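Local coordinates for protein alpha-fucosidase GH29 (Fusarium graminearum, PDB 4NI3) that probably removes alpha-linked L-fucose from the glycans of glycoproteins, as a retaining glycoside hydrolase of family GH29, at residues A396-N401 with T419-P424; L366-E371 with A480-Y485. All coordinates share one frame; numbering follows the deposited sequence.

Contact 1: A396-N401 with T419-P424; sequences APLQGN and TVLGWP. With NAG (2-acetamido-2-deoxy-beta-D-glucopyranose), chain E.
Leu398, Gly400 and Asn401 lie against Leu421 and Gly422 in a loop-to-strand-end contact on the C-terminal beta domain, where the connection between strands 383-384 and 405-409 passes the end of strand 415-420. No conventional hydrogen bond links the two segments. The polar component is a CA-H...O contact, with Asn401 CA 3.3 Å from Leu421 O and an angle of 127° at the hydrogen, bent enough to count as secondary. The backbones are nonetheless close, since the CA atoms of Asn401 and Gly422 stand 4.4 Å apart and Asn401 C is 3.6 Å from Gly422 N.

Leu421 supplies the apolar half. Its CG stands opposite the carbonyl carbon (chi1 -53°), and the chain then runs on extended, which carries CD1 across the loop to within 3.9 Å of Leu398 CD2. The two leucines meet methyl to methyl and cross at about a right angle. The same CD1 lies 4.1 Å from Gly400 CA, on the side where a beta carbon would collide with it, so the absence of a side chain at Gly400 permits this approach.

Asn401 turns its side chain off this interface. Its CG sits between the backbone N and the carbonyl carbon (chi1 65°), and ND2 is joined to C1 of an N-acetylglucosamine by a 1.4 Å covalent bond, the start of an N-linked glycan. OD1 accepts from the backbone N of Ser403, the serine of the sequon, closing an Asx turn that holds the amide. Gly400 N is hydrogen-bonded to ND1 of His327 in helix 322-334, the residue that Leu421 also touches. On the strand side, backbone hydrogen bonds between Thr419 and Arg406 and between Leu421 and Asp404 continue the antiparallel pairing of 415-420 with 405-409.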
loop_
_atom_site.group_PDB
_atom_site.type_symbol
_atom_site.label_atom_id
_atom_site.label_comp_id
_atom_site.label_asym_id
_atom_site.label_seq_id
_atom_site.Cartn_x
_atom_site.Cartn_y
_atom_site.Cartn_z
ATOM N N ALA A 396 -9.620 0.852 -10.670
ATOM C CA ALA A 396 -10.727 0.336 -9.866
ATOM C C ALA A 396 -10.288 -0.836 -8.976
ATOM O O ALA A 396 -9.429 -1.616 -9.382
ATOM C CB ALA A 396 -11.864 -0.105 -10.774
ATOM N N PRO A 397 -10.864 -0.946 -7.764
ATOM C CA PRO A 397 -10.584 -2.139 -6.947
ATOM C C PRO A 397 -11.027 -3.407 -7.652
ATOM O O PRO A 397 -11.925 -3.371 -8.510
ATOM C CB PRO A 397 -11.409 -1.912 -5.687
ATOM C CG PRO A 397 -11.529 -0.426 -5.578
ATOM C CD PRO A 397 -11.656 0.048 -7.023
ATOM N N LEU A 398 -10.394 -4.518 -7.318
ATOM C CA LEU A 398 -10.803 -5.806 -7.848
ATOM C C LEU A 398 -12.115 -6.283 -7.246
ATOM O O LEU A 398 -12.312 -6.226 -6.024
ATOM C CB LEU A 398 -9.720 -6.848 -7.583
ATOM C CG LEU A 398 -10.000 -8.254 -8.128
ATOM C CD1 LEU A 398 -10.077 -8.198 -9.657
ATOM C CD2 LEU A 398 -8.938 -9.215 -7.645
ATOM N N GLN A 399 -13.010 -6.774 -8.099
ATOM C CA GLN A 399 -14.125 -7.580 -7.637
ATOM C C GLN A 399 -14.175 -8.822 -8.499
ATOM O O GLN A 399 -14.422 -8.743 -9.708
ATOM C CB GLN A 399 -15.436 -6.824 -7.709
ATOM C CG GLN A 399 -15.570 -5.767 -6.651
ATOM C CD GLN A 399 -16.826 -4.960 -6.806
ATOM O OE1 GLN A 399 -17.911 -5.414 -6.449
ATOM N NE2 GLN A 399 -16.691 -3.754 -7.354
ATOM N N GLY A 400 -13.900 -9.973 -7.904
ATOM C CA GLY A 400 -13.838 -11.210 -8.648
ATOM C C GLY A 400 -14.965 -12.138 -8.286
ATOM O O GLY A 400 -15.921 -11.751 -7.617
ATOM N N ASN A 401 -14.873 -13.362 -8.791
ATOM C CA ASN A 401 -15.887 -14.348 -8.497
ATOM C C ASN A 401 -15.251 -15.716 -8.531
ATOM O O ASN A 401 -14.011 -15.832 -8.523
ATOM C CB ASN A 401 -17.082 -14.214 -9.466
ATOM C CG ASN A 401 -16.728 -14.521 -10.924
ATOM O OD1 ASN A 401 -15.662 -15.029 -11.245
ATOM N ND2 ASN A 401 -17.660 -14.195 -11.824
ATOM N N THR A 419 -6.527 -19.218 -3.475
ATOM C CA THR A 419 -7.690 -18.534 -2.962
ATOM C C THR A 419 -8.635 -18.202 -4.105
ATOM O O THR A 419 -8.273 -17.482 -5.047
ATOM C CB THR A 419 -7.303 -17.280 -2.183
ATOM O OG1 THR A 419 -6.508 -17.679 -1.054
ATOM C CG2 THR A 419 -8.535 -16.565 -1.676
ATOM N N VAL A 420 -9.858 -18.706 -4.005
ATOM C CA VAL A 420 -10.852 -18.573 -5.058
ATOM C C VAL A 420 -11.857 -17.499 -4.645
ATOM O O VAL A 420 -12.322 -17.488 -3.500
ATOM C CB VAL A 420 -11.546 -19.924 -5.329
ATOM C CG1 VAL A 420 -12.321 -19.884 -6.637
ATOM C CG2 VAL A 420 -10.510 -21.044 -5.373
ATOM N N LEU A 421 -12.187 -16.579 -5.555
ATOM C CA LEU A 421 -12.880 -15.365 -5.144
ATOM C C LEU A 421 -14.399 -15.487 -5.197
ATOM O O LEU A 421 -15.108 -14.494 -5.243
ATOM C CB LEU A 421 -12.401 -14.144 -5.967
ATOM C CG LEU A 421 -10.881 -13.933 -5.972
ATOM C CD1 LEU A 421 -10.493 -12.643 -6.686
ATOM C CD2 LEU A 421 -10.307 -13.893 -4.556
ATOM N N GLY A 422 -14.878 -16.724 -5.083
ATOM C CA GLY A 422 -16.298 -17.008 -4.967
ATOM C C GLY A 422 -16.454 -18.514 -4.848
ATOM O O GLY A 422 -15.497 -19.245 -5.075
ATOM N N TRP A 423 -17.647 -18.986 -4.487
ATOM C CA TRP A 423 -17.883 -20.421 -4.407
ATOM C C TRP A 423 -18.323 -20.961 -5.764
ATOM O O TRP A 423 -19.343 -20.526 -6.308
ATOM C CB TRP A 423 -18.929 -20.766 -3.342
ATOM C CG TRP A 423 -19.022 -22.243 -3.187
ATOM C CD1 TRP A 423 -19.977 -23.073 -3.712
ATOM C CD2 TRP A 423 -18.065 -23.093 -2.545
ATOM N NE1 TRP A 423 -19.691 -24.378 -3.395
ATOM C CE2 TRP A 423 -18.523 -24.423 -2.679
ATOM C CE3 TRP A 423 -16.881 -22.855 -1.833
ATOM C CZ2 TRP A 423 -17.835 -25.507 -2.140
ATOM C CZ3 TRP A 423 -16.203 -23.929 -1.287
ATOM C CH2 TRP A 423 -16.682 -25.252 -1.454
ATOM N N PRO A 424 -17.546 -21.895 -6.326
ATOM C CA PRO A 424 -17.859 -22.493 -7.628
ATOM C C PRO A 424 -19.173 -23.270 -7.608
ATOM O O PRO A 424 -19.284 -24.274 -6.903
ATOM C CB PRO A 424 -16.680 -23.423 -7.879
ATOM C CG PRO A 424 -15.573 -22.874 -7.042
ATOM C CD PRO A 424 -16.241 -22.342 -5.817
HETATM C C1 NAG E . -17.461 -14.492 -13.223
HETATM C C2 NAG E . -18.745 -15.041 -13.828
HETATM C C3 NAG E . -18.503 -15.461 -15.274
HETATM C C4 NAG E . -17.908 -14.297 -16.054
HETATM C C5 NAG E . -16.665 -13.770 -15.345
HETATM C C6 NAG E . -16.121 -12.527 -15.999
HETATM C C7 NAG E . -20.431 -16.156 -12.448
HETATM C C8 NAG E . -20.788 -17.392 -11.677
HETATM N N2 NAG E . -19.238 -16.163 -13.047
HETATM O O3 NAG E . -19.728 -15.872 -15.874
HETATM O O4 NAG E . -17.534 -14.718 -17.360
HETATM O O5 NAG E . -16.997 -13.401 -14.001
HETATM O O6 NAG E . -17.060 -11.469 -15.870
HETATM O O7 NAG E . -21.193 -15.198 -12.531
#

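Contact 2: L366-E371 with A480-Y485; sequences LSRYGE and AESLAY
Arg368 and Tyr369, late in helix 353-369, reach the loop 480-485 that leads into strand 485-491, so the contact joins the helix following the last strand of the TIM barrel to the C-terminal beta domain. Arg368 grips Ala480 O end-on with both terminal nitrogens: NH2 at 2.9 Å and NH1 at 3.0 Å from that oxygen. The acceptor lies only 4° out of the guanidinium plane, yet from the carbonyl's side the fit is uneven. NH1 stands well above the carbonyl plane, 67° out of it, whereas NH2 is tilted from it more modestly; both come from the same face. Arg368 NH1 adds a weak bond to Glu481 O at 3.3 Å, also at the guanidinium edge.

Tyr369 works beside the arginine. Its ring edge faces Ser482 CB, and its OH is hydrogen-bonded to Ser482 OG at 2.8 Å. Arg368 runs extended from CG to NE, with CG over the centre of the Tyr369 ring and Tyr369 CZ beneath one face of the guanidinium, off toward its rim. The two neighbouring side chains thus lie one over the other and advance on the loop together.

The second shell fixes the pieces. Arg368 NE donates to Gly452 O, giving the guanidinium a further tether that limits its rotation, and Asp453 OD1 accepts from Ala480 N, holding the same residue through the peptide before the one that Arg368 grips. Within the loop, Ser482 OG donates to Ala484 O from above its carbonyl plane, which ties the hydroxyl down. Tyr485 folds back under this turn, its ring face taking Ser482 OG near the rim, and its OH, also bonded to Gln478 NE2, accepts from Ser482 N at 3.1 Å with an N-H...O angle of 165°.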
loop_
_atom_site.group_PDB
_atom_site.type_symbol
_atom_site.label_atom_id
_atom_site.label_comp_id
_atom_site.label_asym_id
_atom_site.label_seq_id
_atom_site.Cartn_x
_atom_site.Cartn_y
_atom_site.Cartn_z
ATOM N N LEU A 366 -9.973 -12.147 7.573
ATOM C CA LEU A 366 -8.590 -12.363 7.982
ATOM C C LEU A 366 -8.468 -13.245 9.234
ATOM O O LEU A 366 -7.506 -13.991 9.361
ATOM C CB LEU A 366 -7.903 -11.011 8.195
ATOM C CG LEU A 366 -7.596 -10.272 6.889
ATOM C CD1 LEU A 366 -7.060 -8.878 7.181
ATOM C CD2 LEU A 366 -6.592 -11.051 6.046
ATOM N N SER A 367 -9.450 -13.190 10.121
ATOM C CA SER A 367 -9.358 -14.033 11.302
ATOM C C SER A 367 -9.624 -15.491 10.934
ATOM O O SER A 367 -9.125 -16.385 11.606
ATOM C CB SER A 367 -10.324 -13.562 12.375
ATOM O OG SER A 367 -11.648 -13.734 11.937
ATOM N N ARG A 368 -10.392 -15.730 9.871
ATOM C CA ARG A 368 -10.678 -17.086 9.429
ATOM C C ARG A 368 -9.593 -17.623 8.501
ATOM O O ARG A 368 -9.189 -18.793 8.592
ATOM C CB ARG A 368 -12.036 -17.108 8.721
ATOM C CG ARG A 368 -12.430 -18.443 8.167
ATOM C CD ARG A 368 -13.896 -18.411 7.888
ATOM N NE ARG A 368 -14.276 -19.609 7.169
ATOM C CZ ARG A 368 -15.414 -19.736 6.502
ATOM N NH1 ARG A 368 -16.282 -18.733 6.488
ATOM N NH2 ARG A 368 -15.670 -20.873 5.867
ATOM N N TYR A 369 -9.104 -16.757 7.611
ATOM C CA TYR A 369 -8.271 -17.206 6.506
ATOM C C TYR A 369 -6.882 -16.608 6.538
ATOM O O TYR A 369 -6.130 -16.693 5.560
ATOM C CB TYR A 369 -8.947 -16.863 5.180
ATOM C CG TYR A 369 -10.200 -17.649 4.901
ATOM C CD1 TYR A 369 -10.154 -19.034 4.723
ATOM C CD2 TYR A 369 -11.421 -17.013 4.782
ATOM C CE1 TYR A 369 -11.310 -19.756 4.414
ATOM C CE2 TYR A 369 -12.563 -17.710 4.460
ATOM C CZ TYR A 369 -12.505 -19.078 4.280
ATOM O OH TYR A 369 -13.648 -19.764 3.931
ATOM N N GLY A 370 -6.524 -16.021 7.672
ATOM C CA GLY A 370 -5.227 -15.369 7.813
ATOM C C GLY A 370 -4.029 -16.224 7.446
ATOM O O GLY A 370 -3.010 -15.695 7.021
ATOM N N GLU A 371 -4.147 -17.546 7.554
ATOM C CA GLU A 371 -3.053 -18.425 7.173
ATOM C C GLU A 371 -2.603 -18.230 5.726
ATOM O O GLU A 371 -1.427 -18.392 5.406
ATOM C CB GLU A 371 -3.478 -19.894 7.373
ATOM C CG GLU A 371 -2.421 -20.885 6.943
ATOM C CD GLU A 371 -2.828 -22.338 7.092
ATOM O OE1 GLU A 371 -3.874 -22.642 7.692
ATOM O OE2 GLU A 371 -2.066 -23.169 6.588
ATOM N N ALA A 480 -18.903 -22.560 5.879
ATOM C CA ALA A 480 -19.594 -21.318 6.159
ATOM C C ALA A 480 -19.278 -20.267 5.088
ATOM O O ALA A 480 -18.153 -20.189 4.589
ATOM C CB ALA A 480 -19.200 -20.799 7.534
ATOM N N GLU A 481 -20.276 -19.466 4.739
ATOM C CA GLU A 481 -20.123 -18.455 3.703
ATOM C C GLU A 481 -18.962 -17.495 3.981
ATOM O O GLU A 481 -18.739 -17.089 5.129
ATOM C CB GLU A 481 -21.426 -17.671 3.574
ATOM C CG GLU A 481 -21.476 -16.710 2.405
ATOM C CD GLU A 481 -22.893 -16.301 2.068
ATOM O OE1 GLU A 481 -23.827 -17.009 2.500
ATOM O OE2 GLU A 481 -23.070 -15.277 1.373
ATOM N N SER A 482 -18.223 -17.150 2.924
ATOM C CA SER A 482 -17.181 -16.137 3.032
ATOM C C SER A 482 -16.957 -15.450 1.704
ATOM O O SER A 482 -17.467 -15.888 0.667
ATOM C CB SER A 482 -15.859 -16.721 3.535
ATOM O OG SER A 482 -15.534 -17.914 2.865
ATOM N N LEU A 483 -16.207 -14.352 1.737
ATOM C CA LEU A 483 -15.971 -13.553 0.535
ATOM C C LEU A 483 -15.011 -14.201 -0.440
ATOM O O LEU A 483 -14.980 -13.832 -1.616
ATOM C CB LEU A 483 -15.445 -12.175 0.931
ATOM C CG LEU A 483 -16.465 -11.340 1.680
ATOM C CD1 LEU A 483 -15.794 -10.133 2.349
ATOM C CD2 LEU A 483 -17.580 -10.891 0.762
ATOM N N ALA A 484 -14.206 -15.139 0.044
ATOM C CA ALA A 484 -13.349 -15.944 -0.796
ATOM C C ALA A 484 -13.122 -17.243 -0.036
ATOM O O ALA A 484 -13.408 -17.313 1.162
ATOM C CB ALA A 484 -12.030 -15.231 -1.116
ATOM N N TYR A 485 -12.618 -18.260 -0.720
ATOM C CA TYR A 485 -12.396 -19.578 -0.120
ATOM C C TYR A 485 -10.973 -19.991 -0.411
ATOM O O TYR A 485 -10.402 -19.580 -1.432
ATOM C CB TYR A 485 -13.405 -20.612 -0.685
ATOM C CG TYR A 485 -14.828 -20.200 -0.380
ATOM C CD1 TYR A 485 -15.523 -19.341 -1.225
ATOM C CD2 TYR A 485 -15.464 -20.633 0.779
ATOM C CE1 TYR A 485 -16.791 -18.931 -0.925
ATOM C CE2 TYR A 485 -16.736 -20.234 1.083
ATOM C CZ TYR A 485 -17.404 -19.375 0.224
ATOM O OH TYR A 485 -18.682 -18.958 0.500
#

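Both contacts are partly buried, and their centres lie 13 Å apart. Along the sequence, both segments of contact 1 fall within the 108 residues that separate the two segments of contact 2. They meet in the antiparallel sheet through Val420 N and Tyr485 O (2.8 Å), and just beyond the strand end Trp423 and Tyr485 meet edge-to-face. Helix 322-334 is shared too, because His327 bonds Gly400 in contact 1 and Leu483 O in contact 2. Their chemistry differs with place: within the beta domain, beside the glycan, contact 1 relies on leucine methyls and backbone proximity, whereas contact 2, bridging barrel and beta domain, uses arginine-to-carbonyl hydrogen bonds and a tyrosine-serine hydroxyl pair.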